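Local coordinates for protein N-acetylmuramoyl-L-alanine amidase (Clostridium intestinale, PDB 6SSC) that probably cleaves the amide bond between N-acetylmuramic acid and L-alanine in bacterial peptidoglycan, as a zinc-dependent amidase of the endolysin type, at residues 84-87 against 93-96. Numbering follows the deposited sequence.
With GOL (glycerol), chain C; PO4 (phosphate ion), chain F.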
ATOM      1  N   GLU A  84      -7.900  -7.939 -10.522  1.00 13.79           N
ATOM      2  CA  GLU A  84      -9.043  -7.981 -11.443  1.00 15.21           C
ATOM      3  C   GLU A  84      -9.833  -6.699 -11.413  1.00 14.90           C
ATOM      4  O   GLU A  84     -10.227  -6.151 -12.452  1.00 16.62           O
ATOM      5  CB  GLU A  84      -9.902  -9.185 -11.090  1.00 19.87           C
ATOM      6  CG  GLU A  84     -11.220  -9.330 -11.845  1.00 28.30           C
ATOM      7  CD  GLU A  84     -12.121 -10.456 -11.312  1.00 41.09           C
ATOM      8  OE1 GLU A  84     -11.796 -11.598 -11.593  1.00 52.63           O
ATOM      9  OE2 GLU A  84     -13.070 -10.159 -10.518  1.00 45.24           O
ATOM     10  N   ILE A  85     -10.140  -6.230 -10.215  1.00 14.79           N
ATOM     11  CA  ILE A  85     -10.933  -4.992 -10.063  1.00 14.90           C
ATOM     12  C   ILE A  85     -10.164  -3.823 -10.641  1.00 14.16           C
ATOM     13  O   ILE A  85     -10.721  -2.959 -11.324  1.00 14.12           O
ATOM     14  CB  ILE A  85     -11.331  -4.748  -8.589  1.00 15.55           C
ATOM     15  CG1 ILE A  85     -12.227  -5.875  -8.124  1.00 17.56           C
ATOM     16  CG2 ILE A  85     -11.922  -3.351  -8.392  1.00 18.13           C
ATOM     17  CD1 ILE A  85     -12.437  -5.987  -6.645  1.00 26.21           C
ATOM     18  N   HIS A  86      -8.878  -3.721 -10.327  1.00 13.51           N
ATOM     19  CA  HIS A  86      -8.073  -2.599 -10.823  1.00 13.96           C
ATOM     20  C   HIS A  86      -7.973  -2.635 -12.348  1.00 12.56           C
ATOM     21  O   HIS A  86      -7.998  -1.577 -13.009  1.00 13.04           O
ATOM     22  CB  HIS A  86      -6.732  -2.537 -10.123  1.00 12.75           C
ATOM     23  CG  HIS A  86      -6.869  -2.051  -8.733  1.00 12.56           C
ATOM     24  ND1 HIS A  86      -5.784  -1.823  -7.934  1.00 12.36           N
ATOM     25  CD2 HIS A  86      -7.977  -1.794  -7.996  1.00 17.27           C
ATOM     26  CE1 HIS A  86      -6.219  -1.400  -6.800  1.00 13.89           C
ATOM     27  NE2 HIS A  86      -7.544  -1.406  -6.751  1.00 17.51           N
ATOM     28  N   LYS A  87      -7.938  -3.790 -12.955  1.00 13.05           N
ATOM     29  CA  LYS A  87      -8.025  -3.907 -14.429  1.00 13.64           C
ATOM     30  C   LYS A  87      -9.354  -3.386 -14.957  1.00 13.89           C
ATOM     31  O   LYS A  87      -9.388  -2.677 -15.993  1.00 13.69           O
ATOM     32  CB  LYS A  87      -7.807  -5.342 -14.868  1.00 14.28           C
ATOM     33  CG  LYS A  87      -6.382  -5.787 -14.907  1.00 13.55           C
ATOM     34  CD  LYS A  87      -6.193  -7.253 -15.097  1.00 14.49           C
ATOM     35  CE  LYS A  87      -4.882  -7.748 -15.601  1.00 17.80           C
ATOM     36  NZ  LYS A  87      -3.833  -7.375 -14.658  1.00 16.51           N
ATOM     37  N   GLY A  93      -3.203  -3.325 -13.641  1.00 12.58           N
ATOM     38  CA  GLY A  93      -3.426  -4.369 -12.661  1.00 12.19           C
ATOM     39  C   GLY A  93      -3.320  -3.763 -11.289  1.00 10.77           C
ATOM     40  O   GLY A  93      -3.428  -2.526 -11.153  1.00 11.39           O
ATOM     41  N   ILE A  94      -3.188  -4.582 -10.265  1.00 10.73           N
ATOM     42  CA  ILE A  94      -3.195  -4.119  -8.851  1.00 10.82           C
ATOM     43  C   ILE A  94      -2.336  -2.857  -8.712  1.00 10.75           C
ATOM     44  O   ILE A  94      -1.170  -2.826  -9.153  1.00 11.07           O
ATOM     45  CB  ILE A  94      -2.738  -5.227  -7.899  1.00 10.97           C
ATOM     46  CG1 ILE A  94      -2.716  -4.734  -6.458  1.00 11.24           C
ATOM     47  CG2 ILE A  94      -1.424  -5.828  -8.359  1.00 12.08           C
ATOM     48  CD1 ILE A  94      -2.697  -5.844  -5.462  1.00 13.61           C
ATOM     49  N   GLY A  95      -2.931  -1.832  -8.162  1.00 10.50           N
ATOM     50  CA  GLY A  95      -2.351  -0.476  -8.160  1.00 10.42           C
ATOM     51  C   GLY A  95      -1.421  -0.238  -7.020  1.00 10.18           C
ATOM     52  O   GLY A  95      -0.644   0.709  -7.043  1.00 10.69           O
ATOM     53  N   TYR A  96      -1.549  -1.028  -5.975  1.00  9.62           N
ATOM     54  CA  TYR A  96      -0.700  -0.942  -4.766  1.00 10.50           C
ATOM     55  C   TYR A  96       0.625  -1.645  -5.015  1.00 10.29           C
ATOM     56  O   TYR A  96       0.636  -2.670  -5.733  1.00 11.59           O
ATOM     57  CB  TYR A  96      -1.379  -1.615  -3.597  1.00 10.33           C
ATOM     58  CG  TYR A  96      -2.815  -1.216  -3.358  1.00 10.24           C
ATOM     59  CD1 TYR A  96      -3.179   0.078  -3.117  1.00 11.24           C
ATOM     60  CD2 TYR A  96      -3.818  -2.158  -3.408  1.00 10.63           C
ATOM     61  CE1 TYR A  96      -4.519   0.425  -2.872  1.00 12.21           C
ATOM     62  CE2 TYR A  96      -5.140  -1.896  -3.166  1.00 12.33           C
ATOM     63  CZ  TYR A  96      -5.482  -0.583  -2.927  1.00 13.22           C
ATOM     64  OH  TYR A  96      -6.820  -0.313  -2.694  1.00 15.74           O
TER
HETATM   65  C1  GOL C 202      -9.896  -0.508  -3.966  0.70 41.01           C
HETATM   66  O1  GOL C 202      -9.120   0.259  -4.881  0.70 27.23           O
HETATM   67  C2  GOL C 202      -9.347  -1.920  -3.886  0.70 40.70           C
HETATM   68  O2  GOL C 202      -8.658  -2.129  -2.650  0.70 37.78           O
HETATM   69  C3  GOL C 202     -10.437  -2.939  -4.015  0.70 43.57           C
HETATM   70  O3  GOL C 202     -11.402  -2.684  -2.999  0.70 37.36           O
HETATM   71  P   PO4 F 205      -8.566   2.821  -2.143  0.70 13.96           P
HETATM   72  O1  PO4 F 205      -9.413   2.288  -0.904  0.70 14.50           O
HETATM   73  O2  PO4 F 205      -8.166   4.239  -1.936  0.70 14.97           O
HETATM   74  O3  PO4 F 205      -9.339   2.728  -3.457  0.70 20.19           O
HETATM   75  O4  PO4 F 205      -7.230   2.074  -2.264  0.70 20.95           O
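His86 turns the CE1 edge of its imidazole onto one face of the Tyr96 phenol, CE1 lying 3.8 Å from Tyr96 CE2. Centroids 5.3 Å apart and planes inclined at 63° identify an offset edge-to-face pair. Within the protein, the rotation of the imidazole is fixed by the backbone of Gly95, whose N-H is accepted by His86 ND1 at 2.9 Å from Gly95 N. The donor lies only 2° out of the ring plane, although the bond is somewhat bent at the hydrogen. On the other nitrogen, His86 NE2 gives a bond in this crystal to glycerol O1, 3.0 Å away. With chi1 at -73°, CG stands opposite the carbonyl carbon, and the ring leaves helix 79-88 toward the loop.

In this Amidase_2/PGRP-type domain the loop links helix 79-88 to strand 98-100 of the mixed sheet, and the contact ties its glycine-containing backbone to the helix beside the zinc site. Tyr96 also meets the ring of zinc ligand His70, and its side chain lies about 5 Å, at nearest atoms, from the zinc ion. Its hydroxyl takes a bond from glycerol O2, 2.6 Å from Tyr96 OH. Phosphate O4 lies 2.5 Å from Tyr96 OH, so short a distance that the details of this bond are doubtful. Both molecules, probably from the crystallisation liquor, lie at the edge of the phenol.

At the far end of the contact Lys87 runs alongside Gly93, its chain bending at the last torsion to bring NZ within 3.6 Å of Gly93 CA. That ammonium group is gripped by the carbonyls of Thr53 and Ser92 and by a salt bridge to Asp83, whose other carboxylate oxygen accepts the backbone N-H of Ile94.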